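Local coordinates for Maltose/maltodextrin transport permease homologue (Bdellovibrio bacteriovorus HD100, PDB 6FFL), which binds maltodextrins such as maltotriose through this solute-binding domain, which is fused to the transmembrane subunit of a probable maltose/maltodextrin ABC transporter, at residues A[79-84]-A[88-93]; A[172-177]-A[197-202]; A[218-223]-A[239-244]. All coordinates share one frame; numbering follows the deposited sequence. Where two conformers were deposited one is given.

Contact 1 (A[79-84]-A[88-93]); sequences RPLDEV and DYFQNF
The carboxylate of Asp82 lies beside the ring of Phe90 while its polar end is engaged elsewhere: OD2 of Asp82, hydrogen-bonded to ND1 of His105, stays 4.5 Å from CE2 of Phe90. The same histidine stacks on the Phe90 ring and shares a backbone hydrogen bond with Leu81, so one residue of strand 104-109 is tied to both sides of the contact, its ring probably held from turning.

Across the two segments themselves the contact is apolar. The far edge of Phe90 points at the backbone of 79-84, with CZ of Phe90 meeting CB of Leu81 at 3.8 Å, close to the plane of the ring. CE2 of Phe90 is 4.2 Å from CA of Asp82, which approaches the ring obliquely. The same CE2 of Phe90 lies 4.0 Å from O of Leu81. The ring reaches this far because CG of Phe90 is anti to its own carbonyl carbon (chi1 -75°), directing the ring toward Leu81 and Asp82.

One face of the Phe90 ring is closed from within its own segment, since CD1 of Tyr89 sits 3.8 Å above the plane and over the centre. A type I beta turn runs from Phe90 to Phe93, with Phe93 N bonded to Phe90 O at 3.2 Å.

The short helices 82-85 and 87-90, following each other closely in the chain, sit on the N-terminal lobe of a periplasmic binding protein fold. Strand 104-109 meets them through His105 and Ile108, the latter touched by Tyr89 and Phe93, whereas Leu81 and Val84 rest on Leu274 of strand 266-274, and Val84 also reaches Tyr284 and Val288 of helix 281-294.

Contact 2 (A[172-177]-A[197-202]); sequences PAFGEA and FQFILK
Phe174 and Phe199 carry this contact between them, and they do so with contrasting side-chain conformations. In Phe174, CG is anti to the carbonyl carbon (chi1 -76°), which extends the ring toward helix 191-205 and leads with its CZ. In Phe199, CG takes the position opposite the backbone N (chi1 176°), which carries the ring to one side and leaves CB facing Phe174. CZ of Phe174 accordingly comes to 3.7 Å from CB of Phe199. The same CZ of Phe174 lies 3.9 Å from CG of Phe199. The side chains cross at about a right angle, yet the ring planes are 54° apart with centroids separated by 5.7 Å, an oblique pair.

The setting is the C-terminal lobe of the periplasmic binding protein fold, where helix 191-205 packs against helices 346-362 and 368-384 through Phe197 and Leu201. Phe170, at the start of helix 170-173, also meets the Phe199 ring, while Phe174 spreads over Ala192, Asp195 and Thr196 and touches Ile256.

Just after Phe174 the chain turns sharply at Gly175, whose N bonds to O of Pro172 at 3.2 Å. At the backbone angles of Gly175, with positive phi, a beta carbon would be pressed against O of Phe174.

Contact 3 (A[218-223]-A[239-244]); sequences TANALF and GDYQQA
The first torsions of three residues set up this contact: CG lies opposite the backbone N in both Phe223 and Asn220, which in Asn220 (chi1 -166°) carries OD1 to the tyrosine oxygen, whereas CG of Tyr241 lies opposite the carbonyl carbon, and each ring swings into the gap between its helix and the other. The result is a T-shaped (edge-to-face) pair within the C-terminal lobe of the periplasmic binding protein fold, where helices 216-224 and 238-243 are joined through strand 228-234.

Phe223 supplies the edge. Its CD2 stands 3.8 Å above the plane of the Tyr241 ring, over its centre, with CE1 of Tyr241 at 3.9 Å. The planes are turned 75° apart and the ring centroids lie 5.1 Å from each other. Leu231 of the connecting strand touches both rings, as do Phe248 of strand 248-251 and Leu119 of strand 116-121, so the aromatic pair is packed directly against the sheet and all three residues of the contact are buried.

At the far end of the tyrosine the contacts turn polar. Asn233 ND2 hydrogen-bonds to Tyr241 OH and is its strongest polar partner. Together with Asn220 it grips the hydroxyl, which should fix the direction of the O-H, while the edge of Phe223 over one face restrains the ring. The Asn220 side chain is about 8 Å from a glucose unit of the bound sugar, and its amide plane is 49° from the tyrosine ring. OH of Tyr241 donates a weak hydrogen bond, 2.6 Å long, to OD1 of Asn220.

In the fold
Followed from the N terminus, contact 1 closes first, across a gap of three residues, and joins two short helices on strands 104-109 and 266-274 of the N-terminal lobe. The chain then passes to the C-terminal lobe, where contact 2 closes a loop of 19 residues between the end of helix 170-173 and helix 191-205. Contact 3 follows, joining helices 216-224 and 238-243 across 15 residues that include strand 228-234. The three are in series, so none nests within or crosses another. Contacts 2 and 3 share a lobe, yet their nearest atoms stay about 12 Å apart. Contact 1 lies across the chain's centre from both.

Contact 1 (A[79-84]-A[88-93])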
loop_
_atom_site.group_PDB
_atom_site.type_symbol
_atom_site.label_atom_id
_atom_site.label_comp_id
_atom_site.label_asym_id
_atom_site.label_seq_id
_atom_site.Cartn_x
_atom_site.Cartn_y
_atom_site.Cartn_z
ATOM N N ARG A 79 -16.864 2.513 -13.895
ATOM C CA ARG A 79 -17.374 1.716 -15.017
ATOM C C ARG A 79 -16.690 0.352 -15.076
ATOM O O ARG A 79 -15.476 0.263 -14.867
ATOM C CB ARG A 79 -17.126 2.429 -16.341
ATOM C CG ARG A 79 -17.697 3.828 -16.419
ATOM C CD ARG A 79 -17.263 4.526 -17.704
ATOM N NE ARG A 79 -18.079 5.717 -17.937
ATOM C CZ ARG A 79 -19.034 5.808 -18.850
ATOM N NH1 ARG A 79 -19.286 4.783 -19.660
ATOM N NH2 ARG A 79 -19.722 6.935 -18.964
ATOM N N PRO A 80 -17.418 -0.727 -15.362
ATOM C CA PRO A 80 -16.743 -1.993 -15.682
ATOM C C PRO A 80 -15.871 -1.788 -16.910
ATOM O O PRO A 80 -16.280 -1.129 -17.864
ATOM C CB PRO A 80 -17.897 -2.962 -15.976
ATOM C CG PRO A 80 -19.128 -2.293 -15.462
ATOM C CD PRO A 80 -18.880 -0.821 -15.520
ATOM N N LEU A 81 -14.654 -2.337 -16.870
ATOM C CA LEU A 81 -13.690 -2.127 -17.945
ATOM C C LEU A 81 -13.699 -3.233 -18.988
ATOM O O LEU A 81 -13.063 -3.081 -20.038
ATOM C CB LEU A 81 -12.274 -2.000 -17.364
ATOM C CG LEU A 81 -12.116 -0.797 -16.444
ATOM C CD1 LEU A 81 -10.724 -0.763 -15.839
ATOM C CD2 LEU A 81 -12.438 0.498 -17.194
ATOM N N ASP A 82 -14.400 -4.334 -18.721
ATOM C CA ASP A 82 -14.363 -5.494 -19.607
ATOM C C ASP A 82 -14.777 -5.135 -21.029
ATOM O O ASP A 82 -14.111 -5.515 -21.997
ATOM C CB ASP A 82 -15.261 -6.583 -19.030
ATOM C CG ASP A 82 -14.839 -6.975 -17.627
ATOM O OD1 ASP A 82 -15.268 -6.303 -16.652
ATOM O OD2 ASP A 82 -14.040 -7.927 -17.511
ATOM N N GLU A 83 -15.877 -4.403 -21.175
ATOM C CA GLU A 83 -16.329 -3.996 -22.498
ATOM C C GLU A 83 -15.499 -2.843 -23.049
ATOM O O GLU A 83 -15.376 -2.701 -24.272
ATOM C CB GLU A 83 -17.811 -3.611 -22.446
ATOM C CG GLU A 83 -18.687 -4.527 -21.575
ATOM C CD GLU A 83 -18.585 -4.229 -20.076
ATOM O OE1 GLU A 83 -17.840 -3.298 -19.696
ATOM O OE2 GLU A 83 -19.246 -4.933 -19.279
ATOM N N VAL A 84 -14.925 -2.024 -22.166
ATOM C CA VAL A 84 -14.121 -0.884 -22.594
ATOM C C VAL A 84 -12.822 -1.353 -23.239
ATOM O O VAL A 84 -12.448 -0.897 -24.326
ATOM C CB VAL A 84 -13.843 0.045 -21.398
ATOM C CG1 VAL A 84 -12.871 1.149 -21.790
ATOM C CG2 VAL A 84 -15.149 0.630 -20.860
ATOM N N ASP A 88 -9.289 -9.929 -24.138
ATOM C CA ASP A 88 -7.894 -10.189 -24.478
ATOM C C ASP A 88 -6.950 -9.176 -23.836
ATOM O O ASP A 88 -5.757 -9.458 -23.686
ATOM C CB ASP A 88 -7.717 -10.197 -25.997
ATOM C CG ASP A 88 -8.278 -11.455 -26.639
ATOM O OD1 ASP A 88 -8.350 -12.499 -25.953
ATOM O OD2 ASP A 88 -8.650 -11.397 -27.829
ATOM N N TYR A 89 -7.456 -8.007 -23.448
ATOM C CA TYR A 89 -6.624 -7.035 -22.754
ATOM C C TYR A 89 -6.138 -7.586 -21.417
ATOM O O TYR A 89 -4.940 -7.551 -21.118
ATOM C CB TYR A 89 -7.407 -5.733 -22.562
ATOM C CG TYR A 89 -6.676 -4.671 -21.781
ATOM C CD1 TYR A 89 -6.854 -4.550 -20.408
ATOM C CD2 TYR A 89 -5.813 -3.781 -22.413
ATOM C CE1 TYR A 89 -6.184 -3.587 -19.684
ATOM C CE2 TYR A 89 -5.137 -2.808 -21.694
ATOM C CZ TYR A 89 -5.327 -2.716 -20.332
ATOM O OH TYR A 89 -4.670 -1.752 -19.601
ATOM N N PHE A 90 -7.056 -8.107 -20.596
ATOM C CA PHE A 90 -6.702 -8.422 -19.216
ATOM C C PHE A 90 -5.800 -9.645 -19.100
ATOM O O PHE A 90 -5.044 -9.743 -18.127
ATOM C CB PHE A 90 -7.973 -8.592 -18.379
ATOM C CG PHE A 90 -8.635 -7.278 -18.055
ATOM C CD1 PHE A 90 -8.113 -6.459 -17.069
ATOM C CD2 PHE A 90 -9.733 -6.842 -18.779
ATOM C CE1 PHE A 90 -8.681 -5.233 -16.785
ATOM C CE2 PHE A 90 -10.314 -5.610 -18.497
ATOM C CZ PHE A 90 -9.778 -4.809 -17.501
ATOM N N GLN A 91 -5.846 -10.566 -20.067
ATOM C CA GLN A 91 -4.972 -11.733 -20.006
ATOM C C GLN A 91 -3.501 -11.374 -20.185
ATOM O O GLN A 91 -2.641 -12.223 -19.931
ATOM C CB GLN A 91 -5.386 -12.777 -21.053
ATOM C CG GLN A 91 -5.614 -12.220 -22.448
ATOM C CD GLN A 91 -5.808 -13.295 -23.519
ATOM O OE1 GLN A 91 -4.846 -13.760 -24.141
ATOM N NE2 GLN A 91 -7.060 -13.674 -23.752
ATOM N N ASN A 92 -3.193 -10.148 -20.606
ATOM C CA ASN A 92 -1.808 -9.727 -20.792
ATOM C C ASN A 92 -1.174 -9.220 -19.510
ATOM O O ASN A 92 0.012 -8.853 -19.523
ATOM C CB ASN A 92 -1.719 -8.633 -21.864
ATOM C CG ASN A 92 -2.153 -9.116 -23.233
ATOM O OD1 ASN A 92 -2.708 -8.346 -24.022
ATOM N ND2 ASN A 92 -1.918 -10.394 -23.523
ATOM N N PHE A 93 -1.928 -9.184 -18.412
ATOM C CA PHE A 93 -1.458 -8.637 -17.147
ATOM C C PHE A 93 -1.561 -9.686 -16.049
ATOM O O PHE A 93 -2.442 -10.552 -16.072
ATOM C CB PHE A 93 -2.267 -7.378 -16.759
ATOM C CG PHE A 93 -2.235 -6.298 -17.813
ATOM C CD1 PHE A 93 -1.274 -5.308 -17.784
ATOM C CD2 PHE A 93 -3.149 -6.300 -18.856
ATOM C CE1 PHE A 93 -1.237 -4.320 -18.769
ATOM C CE2 PHE A 93 -3.119 -5.316 -19.832
ATOM C CZ PHE A 93 -2.164 -4.328 -19.790
#

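Contact 2 (A[172-177]-A[197-202])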
loop_
_atom_site.group_PDB
_atom_site.type_symbol
_atom_site.label_atom_id
_atom_site.label_comp_id
_atom_site.label_asym_id
_atom_site.label_seq_id
_atom_site.Cartn_x
_atom_site.Cartn_y
_atom_site.Cartn_z
ATOM N N PRO A 172 -1.998 -12.623 10.770
ATOM C CA PRO A 172 -1.954 -14.067 10.497
ATOM C C PRO A 172 -0.743 -14.764 11.092
ATOM O O PRO A 172 -0.804 -15.980 11.309
ATOM C CB PRO A 172 -1.936 -14.139 8.962
ATOM C CG PRO A 172 -1.408 -12.810 8.511
ATOM C CD PRO A 172 -1.936 -11.835 9.521
ATOM N N ALA A 173 0.352 -14.045 11.364
ATOM C CA ALA A 173 1.491 -14.689 12.012
ATOM C C ALA A 173 1.185 -15.050 13.459
ATOM O O ALA A 173 1.844 -15.934 14.026
ATOM C CB ALA A 173 2.729 -13.782 11.937
ATOM N N PHE A 174 0.197 -14.397 14.067
ATOM C CA PHE A 174 -0.235 -14.727 15.416
ATOM C C PHE A 174 -1.459 -15.626 15.431
ATOM O O PHE A 174 -1.954 -15.954 16.509
ATOM C CB PHE A 174 -0.519 -13.447 16.217
ATOM C CG PHE A 174 0.727 -12.730 16.672
ATOM C CD1 PHE A 174 1.521 -13.265 17.677
ATOM C CD2 PHE A 174 1.098 -11.526 16.102
ATOM C CE1 PHE A 174 2.663 -12.609 18.099
ATOM C CE2 PHE A 174 2.244 -10.863 16.510
ATOM C CZ PHE A 174 3.024 -11.405 17.519
ATOM N N GLY A 175 -1.952 -16.041 14.266
ATOM C CA GLY A 175 -3.135 -16.876 14.202
ATOM C C GLY A 175 -4.020 -16.577 13.005
ATOM O O GLY A 175 -3.564 -16.591 11.861
ATOM N N GLU A 176 -5.289 -16.291 13.259
ATOM C CA GLU A 176 -6.265 -16.222 12.185
ATOM C C GLU A 176 -6.086 -14.963 11.336
ATOM O O GLU A 176 -5.716 -13.896 11.837
ATOM C CB GLU A 176 -7.678 -16.252 12.766
ATOM C CG GLU A 176 -8.039 -17.527 13.506
ATOM C CD GLU A 176 -9.103 -17.303 14.559
ATOM O OE1 GLU A 176 -8.746 -16.964 15.717
ATOM O OE2 GLU A 176 -10.301 -17.458 14.224
ATOM N N ALA A 177 -6.378 -15.093 10.040
ATOM C CA ALA A 177 -6.486 -13.939 9.153
ATOM C C ALA A 177 -7.593 -13.002 9.633
ATOM O O ALA A 177 -8.501 -13.401 10.361
ATOM C CB ALA A 177 -6.775 -14.390 7.718
ATOM N N PHE A 197 -1.825 -6.360 18.566
ATOM C CA PHE A 197 -1.873 -5.154 19.381
ATOM C C PHE A 197 -0.804 -5.180 20.462
ATOM O O PHE A 197 -0.112 -4.178 20.691
ATOM C CB PHE A 197 -3.249 -5.005 20.036
ATOM C CG PHE A 197 -4.347 -4.607 19.090
ATOM C CD1 PHE A 197 -4.066 -4.164 17.805
ATOM C CD2 PHE A 197 -5.675 -4.702 19.487
ATOM C CE1 PHE A 197 -5.090 -3.785 16.946
ATOM C CE2 PHE A 197 -6.710 -4.336 18.628
ATOM C CZ PHE A 197 -6.408 -3.881 17.348
ATOM N N GLN A 198 -0.658 -6.317 21.150
ATOM C CA GLN A 198 0.291 -6.365 22.258
ATOM C C GLN A 198 1.728 -6.368 21.768
ATOM O O GLN A 198 2.603 -5.805 22.441
ATOM C CB GLN A 198 0.023 -7.581 23.150
ATOM C CG GLN A 198 -1.427 -7.674 23.616
ATOM C CD GLN A 198 -1.691 -8.797 24.611
ATOM O OE1 GLN A 198 -2.156 -8.552 25.728
ATOM N NE2 GLN A 198 -1.404 -10.034 24.209
ATOM N N PHE A 199 1.988 -7.009 20.624
ATOM C CA PHE A 199 3.342 -7.060 20.074
ATOM C C PHE A 199 3.863 -5.660 19.797
ATOM O O PHE A 199 5.001 -5.324 20.152
ATOM C CB PHE A 199 3.342 -7.906 18.793
ATOM C CG PHE A 199 4.670 -7.947 18.082
ATOM C CD1 PHE A 199 5.759 -8.603 18.643
ATOM C CD2 PHE A 199 4.820 -7.327 16.854
ATOM C CE1 PHE A 199 6.970 -8.640 17.986
ATOM C CE2 PHE A 199 6.034 -7.359 16.192
ATOM C CZ PHE A 199 7.102 -8.013 16.753
ATOM N N ILE A 200 3.031 -4.812 19.198
ATOM C CA ILE A 200 3.493 -3.471 18.876
ATOM C C ILE A 200 3.579 -2.613 20.136
ATOM O O ILE A 200 4.496 -1.798 20.278
ATOM C CB ILE A 200 2.597 -2.863 17.787
ATOM C CG1 ILE A 200 2.961 -3.509 16.442
ATOM C CG2 ILE A 200 2.752 -1.349 17.706
ATOM C CD1 ILE A 200 2.098 -3.071 15.333
ATOM N N LEU A 201 2.660 -2.800 21.093
ATOM C CA LEU A 201 2.823 -2.118 22.372
ATOM C C LEU A 201 4.144 -2.491 23.032
ATOM O O LEU A 201 4.805 -1.645 23.646
ATOM C CB LEU A 201 1.658 -2.442 23.314
ATOM C CG LEU A 201 0.319 -1.769 23.054
ATOM C CD1 LEU A 201 -0.690 -2.311 24.054
ATOM C CD2 LEU A 201 0.440 -0.276 23.208
ATOM N N LYS A 202 4.542 -3.756 22.920
ATOM C CA LYS A 202 5.800 -4.182 23.528
ATOM C C LYS A 202 6.986 -3.519 22.840
ATOM O O LYS A 202 7.922 -3.067 23.507
ATOM C CB LYS A 202 5.905 -5.710 23.469
ATOM C CG LYS A 202 7.187 -6.315 24.030
ATOM C CD LYS A 202 7.068 -7.841 24.050
ATOM C CE LYS A 202 8.333 -8.519 24.560
ATOM N NZ LYS A 202 9.454 -8.395 23.586
#

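Contact 3 (A[218-223]-A[239-244])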
loop_
_atom_site.group_PDB
_atom_site.type_symbol
_atom_site.label_atom_id
_atom_site.label_comp_id
_atom_site.label_asym_id
_atom_site.label_seq_id
_atom_site.Cartn_x
_atom_site.Cartn_y
_atom_site.Cartn_z
ATOM N N THR A 218 7.199 10.875 9.590
ATOM C CA THR A 218 8.255 10.812 10.597
ATOM C C THR A 218 9.163 9.607 10.365
ATOM O O THR A 218 10.394 9.732 10.397
ATOM C CB THR A 218 7.636 10.778 11.994
ATOM O OG1 THR A 218 6.992 12.035 12.254
ATOM C CG2 THR A 218 8.709 10.520 13.055
ATOM N N ALA A 219 8.575 8.432 10.110
ATOM C CA ALA A 219 9.388 7.249 9.818
ATOM C C ALA A 219 10.176 7.442 8.532
ATOM O O ALA A 219 11.358 7.084 8.455
ATOM C CB ALA A 219 8.508 5.999 9.723
ATOM N N ASN A 220 9.535 8.029 7.522
ATOM C CA ASN A 220 10.179 8.306 6.243
ATOM C C ASN A 220 11.388 9.217 6.421
ATOM O O ASN A 220 12.487 8.918 5.940
ATOM C CB ASN A 220 9.150 8.946 5.308
ATOM C CG ASN A 220 9.592 8.970 3.862
ATOM O OD1 ASN A 220 9.999 7.960 3.310
ATOM N ND2 ASN A 220 9.490 10.137 3.236
ATOM N N ALA A 221 11.200 10.339 7.122
ATOM C CA ALA A 221 12.301 11.271 7.346
ATOM C C ALA A 221 13.420 10.634 8.161
ATOM O O ALA A 221 14.602 10.792 7.834
ATOM C CB ALA A 221 11.794 12.531 8.045
ATOM N N LEU A 222 13.072 9.929 9.240
ATOM C CA LEU A 222 14.109 9.347 10.089
ATOM C C LEU A 222 14.981 8.372 9.304
ATOM O O LEU A 222 16.205 8.337 9.489
ATOM C CB LEU A 222 13.483 8.658 11.301
ATOM C CG LEU A 222 12.891 9.594 12.372
ATOM C CD1 LEU A 222 12.060 8.819 13.376
ATOM C CD2 LEU A 222 13.975 10.401 13.087
ATOM N N PHE A 223 14.369 7.574 8.422
ATOM C CA PHE A 223 15.146 6.637 7.612
ATOM C C PHE A 223 16.026 7.375 6.604
ATOM O O PHE A 223 17.195 7.019 6.418
ATOM C CB PHE A 223 14.206 5.653 6.902
ATOM C CG PHE A 223 14.906 4.445 6.330
ATOM C CD1 PHE A 223 15.522 3.518 7.167
ATOM C CD2 PHE A 223 14.945 4.232 4.952
ATOM C CE1 PHE A 223 16.174 2.388 6.642
ATOM C CE2 PHE A 223 15.594 3.107 4.414
ATOM C CZ PHE A 223 16.211 2.185 5.259
ATOM N N GLY A 239 11.867 4.239 -4.700
ATOM C CA GLY A 239 12.412 5.292 -5.544
ATOM C C GLY A 239 12.865 6.492 -4.741
ATOM O O GLY A 239 13.921 7.070 -5.006
ATOM N N ASP A 240 12.090 6.861 -3.728
ATOM C CA ASP A 240 12.439 8.041 -2.951
ATOM C C ASP A 240 13.630 7.797 -2.036
ATOM O O ASP A 240 14.416 8.724 -1.805
ATOM C CB ASP A 240 11.212 8.519 -2.187
ATOM C CG ASP A 240 10.276 9.329 -3.081
ATOM O OD1 ASP A 240 10.714 10.375 -3.606
ATOM O OD2 ASP A 240 9.137 8.902 -3.318
ATOM N N TYR A 241 13.823 6.568 -1.537
ATOM C CA TYR A 241 15.044 6.313 -0.773
ATOM C C TYR A 241 16.270 6.281 -1.674
ATOM O O TYR A 241 17.344 6.734 -1.263
ATOM C CB TYR A 241 14.928 5.016 0.042
ATOM C CG TYR A 241 13.808 5.112 1.061
ATOM C CD1 TYR A 241 13.642 6.262 1.822
ATOM C CD2 TYR A 241 12.901 4.071 1.229
ATOM C CE1 TYR A 241 12.601 6.376 2.736
ATOM C CE2 TYR A 241 11.858 4.177 2.131
ATOM C CZ TYR A 241 11.708 5.325 2.876
ATOM O OH TYR A 241 10.669 5.437 3.764
ATOM N N GLN A 242 16.126 5.782 -2.906
ATOM C CA GLN A 242 17.231 5.830 -3.863
ATOM C C GLN A 242 17.612 7.267 -4.187
ATOM O O GLN A 242 18.799 7.615 -4.218
ATOM C CB GLN A 242 16.854 5.069 -5.137
ATOM C CG GLN A 242 16.907 3.557 -4.980
ATOM C CD GLN A 242 16.186 2.826 -6.094
ATOM O OE1 GLN A 242 15.513 3.437 -6.930
ATOM N NE2 GLN A 242 16.322 1.506 -6.112
ATOM N N GLN A 243 16.616 8.123 -4.422
ATOM C CA GLN A 243 16.904 9.523 -4.720
ATOM C C GLN A 243 17.552 10.214 -3.528
ATOM O O GLN A 243 18.395 11.104 -3.700
ATOM C CB GLN A 243 15.627 10.256 -5.132
ATOM C CG GLN A 243 15.881 11.645 -5.725
ATOM C CD GLN A 243 14.598 12.398 -6.042
ATOM O OE1 GLN A 243 13.583 11.799 -6.404
ATOM N NE2 GLN A 243 14.639 13.720 -5.905
ATOM N N ALA A 244 17.169 9.822 -2.313
ATOM C CA ALA A 244 17.759 10.361 -1.095
ATOM C C ALA A 244 19.110 9.739 -0.766
ATOM O O ALA A 244 19.672 10.045 0.289
ATOM C CB ALA A 244 16.799 10.166 0.078
#